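Local coordinates for 5'-deoxynucleotidase (PDB 1YNB), which probably catalyses, as a metal-dependent homodimeric hydrolase, the removal of phosphate from 2'-deoxyribonucleoside 5'-phosphates, at residues F51-K56 against K157-V162; F145-E150 against V162-K167. All coordinates share one frame; numbering follows the deposited sequence.

Contact 1 of 2, residues F51-K56 against K157-V162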
ATOM      1  N   PHE A  51      -9.611  16.605  -4.894  1.00 23.78           N
ATOM      2  CA  PHE A  51      -9.373  16.807  -6.330  1.00 24.75           C
ATOM      3  C   PHE A  51     -10.668  16.410  -7.056  1.00 26.11           C
ATOM      4  O   PHE A  51     -11.218  17.170  -7.862  1.00 23.90           O
ATOM      5  CB  PHE A  51      -8.231  15.911  -6.772  1.00 23.05           C
ATOM      6  CG  PHE A  51      -7.909  15.998  -8.229  1.00 25.45           C
ATOM      7  CD1 PHE A  51      -7.157  17.070  -8.721  1.00 27.35           C
ATOM      8  CD2 PHE A  51      -8.329  15.005  -9.101  1.00 24.64           C
ATOM      9  CE1 PHE A  51      -6.822  17.144 -10.082  1.00 24.72           C
ATOM     10  CE2 PHE A  51      -8.007  15.063 -10.460  1.00 27.59           C
ATOM     11  CZ  PHE A  51      -7.237  16.160 -10.936  1.00 25.88           C
ATOM     12  N   ILE A  52     -11.183  15.215  -6.744  1.00 24.16           N
ATOM     13  CA  ILE A  52     -12.419  14.756  -7.360  1.00 25.07           C
ATOM     14  C   ILE A  52     -13.606  15.692  -7.095  1.00 23.88           C
ATOM     15  O   ILE A  52     -14.395  15.980  -8.015  1.00 25.48           O
ATOM     16  CB  ILE A  52     -12.787  13.343  -6.859  1.00 23.91           C
ATOM     17  CG1 ILE A  52     -11.806  12.316  -7.437  1.00 24.22           C
ATOM     18  CG2 ILE A  52     -14.203  12.963  -7.324  1.00 25.91           C
ATOM     19  CD1 ILE A  52     -11.906  10.924  -6.753  1.00 23.37           C
ATOM     20  N   LEU A  53     -13.761  16.136  -5.853  1.00 24.96           N
ATOM     21  CA  LEU A  53     -14.877  17.029  -5.504  1.00 24.41           C
ATOM     22  C   LEU A  53     -14.836  18.318  -6.322  1.00 27.18           C
ATOM     23  O   LEU A  53     -15.871  18.795  -6.789  1.00 25.64           O
ATOM     24  CB  LEU A  53     -14.862  17.397  -4.019  1.00 25.16           C
ATOM     25  CG  LEU A  53     -15.214  16.246  -3.052  1.00 24.49           C
ATOM     26  CD1 LEU A  53     -15.153  16.722  -1.628  1.00 24.24           C
ATOM     27  CD2 LEU A  53     -16.582  15.706  -3.376  1.00 26.09           C
ATOM     28  N   ALA A  54     -13.643  18.877  -6.484  1.00 26.95           N
ATOM     29  CA  ALA A  54     -13.504  20.117  -7.248  1.00 28.53           C
ATOM     30  C   ALA A  54     -13.869  19.868  -8.696  1.00 29.33           C
ATOM     31  O   ALA A  54     -14.667  20.598  -9.262  1.00 32.34           O
ATOM     32  CB  ALA A  54     -12.070  20.646  -7.135  1.00 27.71           C
ATOM     33  N   LEU A  55     -13.311  18.836  -9.314  1.00 29.66           N
ATOM     34  CA  LEU A  55     -13.629  18.584 -10.702  1.00 31.90           C
ATOM     35  C   LEU A  55     -15.117  18.349 -10.938  1.00 34.20           C
ATOM     36  O   LEU A  55     -15.721  18.937 -11.865  1.00 32.58           O
ATOM     37  CB  LEU A  55     -12.834  17.393 -11.224  1.00 32.54           C
ATOM     38  CG  LEU A  55     -11.338  17.612 -11.471  1.00 33.21           C
ATOM     39  CD1 LEU A  55     -10.775  16.382 -12.177  1.00 32.62           C
ATOM     40  CD2 LEU A  55     -11.111  18.863 -12.343  1.00 34.54           C
ATOM     41  N   LYS A  56     -15.711  17.492 -10.106  1.00 32.96           N
ATOM     42  CA  LYS A  56     -17.130  17.175 -10.223  1.00 34.37           C
ATOM     43  C   LYS A  56     -18.004  18.384  -9.908  1.00 33.67           C
ATOM     44  O   LYS A  56     -19.187  18.387 -10.224  1.00 35.24           O
ATOM     45  CB  LYS A  56     -17.492  16.009  -9.285  1.00 34.51           C
ATOM     46  CG  LYS A  56     -16.971  14.649  -9.749  1.00 35.88           C
ATOM     47  CD  LYS A  56     -17.867  14.047 -10.825  1.00 38.94           C
ATOM     48  CE  LYS A  56     -17.105  13.043 -11.676  1.00 40.48           C
ATOM     49  NZ  LYS A  56     -17.988  12.343 -12.653  1.00 41.67           N
ATOM     50  N   LYS A 157     -22.125  15.162  -1.380  1.00 25.94           N
ATOM     51  CA  LYS A 157     -23.375  14.497  -1.009  1.00 27.93           C
ATOM     52  C   LYS A 157     -23.728  13.363  -1.965  1.00 26.97           C
ATOM     53  O   LYS A 157     -24.196  12.304  -1.546  1.00 28.03           O
ATOM     54  CB  LYS A 157     -24.524  15.521  -0.943  1.00 28.92           C
ATOM     55  CG  LYS A 157     -24.476  16.401   0.304  1.00 31.83           C
ATOM     56  CD  LYS A 157     -25.534  17.517   0.225  1.00 34.04           C
ATOM     57  CE  LYS A 157     -25.441  18.462   1.428  1.00 34.97           C
ATOM     58  NZ  LYS A 157     -26.352  19.654   1.251  1.00 36.83           N
ATOM     59  N   GLU A 158     -23.483  13.553  -3.252  1.00 25.92           N
ATOM     60  CA  GLU A 158     -23.804  12.526  -4.233  1.00 25.39           C
ATOM     61  C   GLU A 158     -22.885  11.299  -4.048  1.00 24.80           C
ATOM     62  O   GLU A 158     -23.346  10.143  -4.040  1.00 23.18           O
ATOM     63  CB  GLU A 158     -23.661  13.125  -5.647  1.00 31.12           C
ATOM     64  CG  GLU A 158     -24.010  12.190  -6.821  1.00 37.99           C
ATOM     65  CD  GLU A 158     -24.219  12.925  -8.181  1.00 42.76           C
ATOM     66  OE1 GLU A 158     -23.608  14.000  -8.431  1.00 43.82           O
ATOM     67  OE2 GLU A 158     -24.994  12.405  -9.023  1.00 46.45           O
ATOM     68  N   ILE A 159     -21.592  11.553  -3.886  1.00 22.09           N
ATOM     69  CA  ILE A 159     -20.626  10.452  -3.699  1.00 21.27           C
ATOM     70  C   ILE A 159     -20.968   9.693  -2.402  1.00 20.71           C
ATOM     71  O   ILE A 159     -20.942   8.475  -2.357  1.00 21.96           O
ATOM     72  CB  ILE A 159     -19.189  11.014  -3.605  1.00 19.74           C
ATOM     73  CG1 ILE A 159     -18.739  11.474  -4.993  1.00 20.10           C
ATOM     74  CG2 ILE A 159     -18.187   9.921  -3.132  1.00 20.18           C
ATOM     75  CD1 ILE A 159     -17.379  12.128  -4.948  1.00 18.82           C
ATOM     76  N   TYR A 160     -21.249  10.434  -1.346  1.00 21.20           N
ATOM     77  CA  TYR A 160     -21.608   9.839  -0.057  1.00 23.31           C
ATOM     78  C   TYR A 160     -22.869   8.967  -0.200  1.00 23.51           C
ATOM     79  O   TYR A 160     -22.936   7.847   0.320  1.00 22.45           O
ATOM     80  CB  TYR A 160     -21.868  10.955   0.954  1.00 21.85           C
ATOM     81  CG  TYR A 160     -22.318  10.485   2.305  1.00 25.13           C
ATOM     82  CD1 TYR A 160     -21.469   9.738   3.121  1.00 24.21           C
ATOM     83  CD2 TYR A 160     -23.600  10.767   2.774  1.00 26.08           C
ATOM     84  CE1 TYR A 160     -21.880   9.290   4.366  1.00 25.10           C
ATOM     85  CE2 TYR A 160     -24.031  10.310   4.042  1.00 28.36           C
ATOM     86  CZ  TYR A 160     -23.158   9.576   4.827  1.00 27.87           C
ATOM     87  OH  TYR A 160     -23.550   9.146   6.087  1.00 26.97           O
ATOM     88  N   ARG A 161     -23.872   9.479  -0.900  1.00 23.78           N
ATOM     89  CA  ARG A 161     -25.103   8.713  -1.070  1.00 24.80           C
ATOM     90  C   ARG A 161     -24.824   7.357  -1.719  1.00 23.63           C
ATOM     91  O   ARG A 161     -25.354   6.333  -1.281  1.00 22.92           O
ATOM     92  CB  ARG A 161     -26.137   9.502  -1.914  1.00 25.27           C
ATOM     93  CG  ARG A 161     -27.432   8.701  -2.113  1.00 26.76           C
ATOM     94  CD  ARG A 161     -28.501   9.436  -2.873  1.00 28.52           C
ATOM     95  NE  ARG A 161     -29.731   8.642  -2.934  1.00 30.85           N
ATOM     96  CZ  ARG A 161     -30.786   8.961  -3.686  1.00 33.69           C
ATOM     97  NH1 ARG A 161     -30.761  10.057  -4.437  1.00 32.24           N
ATOM     98  NH2 ARG A 161     -31.875   8.200  -3.683  1.00 33.46           N
ATOM     99  N   VAL A 162     -23.999   7.340  -2.772  1.00 22.75           N
ATOM    100  CA  VAL A 162     -23.689   6.082  -3.439  1.00 22.63           C
ATOM    101  C   VAL A 162     -22.813   5.191  -2.541  1.00 24.56           C
ATOM    102  O   VAL A 162     -23.009   3.976  -2.521  1.00 24.06           O
ATOM    103  CB  VAL A 162     -23.012   6.325  -4.825  1.00 25.75           C
ATOM    104  CG1 VAL A 162     -22.571   4.999  -5.471  1.00 24.88           C
ATOM    105  CG2 VAL A 162     -24.037   7.007  -5.743  1.00 25.53           C
TER
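I52 offers its carbonyl O to K56 N, with I52 O 2.9 Å from K56 N, an ordinary turn of helix 39-56, while its side chain leaves the same helix to meet I159. No polar bond crosses here. The contact joins two helices of the all-helical HD-domain fold, with about 100 residues of chain between them, and it is wholly apolar and small, burying 98 Å² over both sides. I159 does nearly all the work on the side of helix 154-166. Its CG1 stands opposite the carbonyl carbon (chi1 -73°) and the chain then runs straight out to CD1 (chi2 176°), which holds the end methyl out from its own backbone, toward helix 39-56. I159 CD1 rests against both neighbours, 4.1 Å from I52 CG2 and 4.0 Å from L53 CD2. The backbones stay well apart, L53 CA lying 8.9 Å from I159 CA, the nearest such pair, so the branched side chains alone bridge the gap.

L53 gets there differently from I52. Its side chain does not start out toward the partner helix; its outer end makes the approach. It also packs on Y119 and D122 of helix 117-135, and I159 packs on L126 of that same helix, which makes this third helix a common support. I52 meets W106 of the second subunit, bringing the dimer interface close. Between the two methyls that receive it, I52 CG2 and L53 CD2, the span is 5.4 Å, and they subtend about 84° at I159 CD1.

Contact 2 of 2, residues F145-E150 against V162-K167; sequences FAENVE and VLMERK
On one side of the A146 peptide plane, M164 CE lies near the carbonyl oxygen and just beyond it, well off the plane, with A146 O 3.3 Å from M164 CE. The sulfur sits on the same side, and M164 SD is also 3.8 Å from A146 CB. Bends at chi2 (-58°) and chi3 (-84°) fold the thioether back on itself, so that SD and CE lie together against the alanine. At the margin, E147 CG comes to 4.0 Å from M164 CE, the two side chains crossing at roughly a right angle. Within the HD-domain fold this fastens the short 3-10 turn and loop that follow helix 117-135 to the last turn of helix 154-166; A146 also packs on A129 of the former helix. An alanine in place of M164 would probably leave a gap beside A146 CB and take away the methyl that lies against A146 O. K167, just past the helix and with positive phi, curls its side chain back: K167 NZ gives a 2.9 Å hydrogen bond to M164 O, in the carbonyl plane and on a lone pair, at a C=O...N angle of 139°. The carboxylate of E147 has the opposite charge but makes no bond there, E147 OE2 staying 6.0 Å from K167 NZ.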
ATOM      1  N   PHE A 145     -18.812   5.858  11.957  1.00 25.68           N
ATOM      2  CA  PHE A 145     -18.005   6.990  11.485  1.00 26.34           C
ATOM      3  C   PHE A 145     -18.447   7.427  10.081  1.00 25.15           C
ATOM      4  O   PHE A 145     -18.016   8.474   9.592  1.00 28.33           O
ATOM      5  CB  PHE A 145     -16.499   6.633  11.466  1.00 28.37           C
ATOM      6  CG  PHE A 145     -15.856   6.513  12.838  1.00 31.70           C
ATOM      7  CD1 PHE A 145     -15.148   7.588  13.396  1.00 34.40           C
ATOM      8  CD2 PHE A 145     -15.894   5.307  13.538  1.00 33.33           C
ATOM      9  CE1 PHE A 145     -14.477   7.461  14.624  1.00 35.59           C
ATOM     10  CE2 PHE A 145     -15.230   5.168  14.766  1.00 34.97           C
ATOM     11  CZ  PHE A 145     -14.517   6.244  15.309  1.00 35.17           C
ATOM     12  N   ALA A 146     -19.263   6.625   9.411  1.00 25.02           N
ATOM     13  CA  ALA A 146     -19.741   6.974   8.090  1.00 25.57           C
ATOM     14  C   ALA A 146     -21.198   7.408   8.124  1.00 26.91           C
ATOM     15  O   ALA A 146     -21.756   7.707   7.083  1.00 27.96           O
ATOM     16  CB  ALA A 146     -19.607   5.802   7.145  1.00 24.80           C
ATOM     17  N   GLU A 147     -21.817   7.389   9.302  1.00 27.60           N
ATOM     18  CA  GLU A 147     -23.221   7.755   9.445  1.00 29.29           C
ATOM     19  C   GLU A 147     -23.415   9.191   9.920  1.00 30.77           C
ATOM     20  O   GLU A 147     -22.584   9.740  10.647  1.00 30.39           O
ATOM     21  CB  GLU A 147     -23.930   6.773  10.420  1.00 28.84           C
ATOM     22  CG  GLU A 147     -24.018   5.346   9.834  1.00 28.75           C
ATOM     23  CD  GLU A 147     -24.622   4.275  10.758  1.00 30.92           C
ATOM     24  OE1 GLU A 147     -24.611   4.477  11.984  1.00 30.33           O
ATOM     25  OE2 GLU A 147     -25.070   3.221  10.233  1.00 30.11           O
ATOM     26  N   ASN A 148     -24.535   9.776   9.508  1.00 35.06           N
ATOM     27  CA  ASN A 148     -24.894  11.150   9.880  1.00 39.20           C
ATOM     28  C   ASN A 148     -23.755  12.123   9.569  1.00 40.19           C
ATOM     29  O   ASN A 148     -23.366  12.959  10.413  1.00 40.95           O
ATOM     30  CB  ASN A 148     -25.216  11.219  11.378  1.00 41.57           C
ATOM     31  CG  ASN A 148     -26.095  10.065  11.841  1.00 43.48           C
ATOM     32  OD1 ASN A 148     -27.152   9.788  11.255  1.00 43.80           O
ATOM     33  ND2 ASN A 148     -25.659   9.382  12.906  1.00 45.28           N
ATOM     34  N   VAL A 149     -23.213  12.009   8.364  1.00 39.80           N
ATOM     35  CA  VAL A 149     -22.113  12.872   7.978  1.00 40.56           C
ATOM     36  C   VAL A 149     -22.693  14.109   7.346  1.00 41.46           C
ATOM     37  O   VAL A 149     -23.522  14.014   6.444  1.00 41.46           O
ATOM     38  CB  VAL A 149     -21.176  12.176   6.977  1.00 40.68           C
ATOM     39  CG1 VAL A 149     -20.128  13.166   6.455  1.00 39.62           C
ATOM     40  CG2 VAL A 149     -20.493  11.024   7.663  1.00 40.31           C
ATOM     41  N   GLU A 150     -22.253  15.264   7.838  1.00 42.42           N
ATOM     42  CA  GLU A 150     -22.721  16.547   7.336  1.00 42.28           C
ATOM     43  C   GLU A 150     -21.740  17.073   6.294  1.00 39.66           C
ATOM     44  O   GLU A 150     -20.681  17.571   6.642  1.00 40.45           O
ATOM     45  CB  GLU A 150     -22.810  17.549   8.487  1.00 44.95           C
ATOM     46  CG  GLU A 150     -23.576  17.079   9.722  1.00 48.90           C
ATOM     47  CD  GLU A 150     -25.058  16.829   9.459  1.00 51.14           C
ATOM     48  OE1 GLU A 150     -25.864  16.988  10.406  1.00 51.66           O
ATOM     49  OE2 GLU A 150     -25.421  16.463   8.317  1.00 53.16           O
ATOM     50  N   VAL A 162     -23.999   7.340  -2.772  1.00 22.75           N
ATOM     51  CA  VAL A 162     -23.689   6.082  -3.439  1.00 22.63           C
ATOM     52  C   VAL A 162     -22.813   5.191  -2.541  1.00 24.56           C
ATOM     53  O   VAL A 162     -23.009   3.976  -2.521  1.00 24.06           O
ATOM     54  CB  VAL A 162     -23.012   6.325  -4.825  1.00 25.75           C
ATOM     55  CG1 VAL A 162     -22.571   4.999  -5.471  1.00 24.88           C
ATOM     56  CG2 VAL A 162     -24.037   7.007  -5.743  1.00 25.53           C
ATOM     57  N   LEU A 163     -21.871   5.795  -1.807  1.00 23.18           N
ATOM     58  CA  LEU A 163     -20.998   5.042  -0.885  1.00 21.98           C
ATOM     59  C   LEU A 163     -21.893   4.234   0.060  1.00 23.37           C
ATOM     60  O   LEU A 163     -21.664   3.038   0.284  1.00 23.99           O
ATOM     61  CB  LEU A 163     -20.185   5.993  -0.005  1.00 20.93           C
ATOM     62  CG  LEU A 163     -18.896   5.676   0.788  1.00 24.33           C
ATOM     63  CD1 LEU A 163     -18.991   6.290   2.195  1.00 22.44           C
ATOM     64  CD2 LEU A 163     -18.516   4.206   0.748  1.00 23.01           C
ATOM     65  N   MET A 164     -22.877   4.914   0.645  1.00 24.00           N
ATOM     66  CA  MET A 164     -23.762   4.255   1.609  1.00 24.29           C
ATOM     67  C   MET A 164     -24.833   3.358   1.001  1.00 26.50           C
ATOM     68  O   MET A 164     -25.354   2.459   1.689  1.00 25.28           O
ATOM     69  CB  MET A 164     -24.374   5.306   2.548  1.00 22.96           C
ATOM     70  CG  MET A 164     -23.326   6.172   3.334  1.00 22.83           C
ATOM     71  SD  MET A 164     -22.175   5.182   4.358  1.00 24.29           S
ATOM     72  CE  MET A 164     -23.226   4.953   5.893  1.00 26.74           C
ATOM     73  N   GLU A 165     -25.183   3.581  -0.268  1.00 26.59           N
ATOM     74  CA  GLU A 165     -26.155   2.713  -0.929  1.00 28.30           C
ATOM     75  C   GLU A 165     -25.460   1.381  -1.184  1.00 29.36           C
ATOM     76  O   GLU A 165     -26.039   0.319  -0.972  1.00 28.06           O
ATOM     77  CB  GLU A 165     -26.575   3.261  -2.290  1.00 31.12           C
ATOM     78  CG  GLU A 165     -27.469   4.477  -2.237  1.00 34.12           C
ATOM     79  CD  GLU A 165     -27.915   4.890  -3.631  1.00 36.79           C
ATOM     80  OE1 GLU A 165     -27.038   5.146  -4.507  1.00 35.37           O
ATOM     81  OE2 GLU A 165     -29.147   4.942  -3.845  1.00 37.94           O
ATOM     82  N   ARG A 166     -24.207   1.455  -1.631  1.00 27.77           N
ATOM     83  CA  ARG A 166     -23.450   0.260  -1.967  1.00 28.02           C
ATOM     84  C   ARG A 166     -22.841  -0.474  -0.780  1.00 28.39           C
ATOM     85  O   ARG A 166     -22.898  -1.709  -0.741  1.00 28.04           O
ATOM     86  CB  ARG A 166     -22.289   0.597  -2.928  1.00 31.33           C
ATOM     87  CG  ARG A 166     -22.681   1.187  -4.280  1.00 34.70           C
ATOM     88  CD  ARG A 166     -21.422   1.469  -5.169  1.00 38.60           C
ATOM     89  NE  ARG A 166     -20.662   0.255  -5.526  1.00 40.50           N
ATOM     90  CZ  ARG A 166     -19.520  -0.141  -4.951  1.00 40.68           C
ATOM     91  NH1 ARG A 166     -18.976   0.577  -3.981  1.00 36.93           N
ATOM     92  NH2 ARG A 166     -18.928  -1.283  -5.341  1.00 41.87           N
ATOM     93  N   LYS A 167     -22.269   0.291   0.159  1.00 25.16           N
ATOM     94  CA  LYS A 167     -21.539  -0.240   1.313  1.00 26.27           C
ATOM     95  C   LYS A 167     -20.761  -1.466   0.859  1.00 27.09           C
ATOM     96  O   LYS A 167     -20.825  -2.537   1.438  1.00 26.86           O
ATOM     97  CB  LYS A 167     -22.470  -0.573   2.475  1.00 27.36           C
ATOM     98  CG  LYS A 167     -23.014   0.663   3.177  1.00 28.53           C
ATOM     99  CD  LYS A 167     -23.611   0.304   4.544  1.00 28.43           C
ATOM    100  CE  LYS A 167     -24.359   1.474   5.174  1.00 29.85           C
ATOM    101  NZ  LYS A 167     -25.644   1.743   4.488  1.00 30.38           N
TER

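In the fold
Both contacts draw on helix 154-166, contact 1 using its middle and contact 2 its end, with V162 common to the two and their centres about 12 Å apart. Contact 1 is the buried one, aliphatic branch against aliphatic branch between helices distant in sequence. Contact 2 is only partly buried and local in the chain; there a thioether lies against a backbone carbonyl and a CB, with the aliphatic part of E147 at its margin. Y160 ties them together: Y160 OH stands 2.5 Å from A146 O, a probable hydrogen bond, so that carbonyl meets a polar partner as well as a methyl. Helix 117-135 backs both, and the second subunit reaches each.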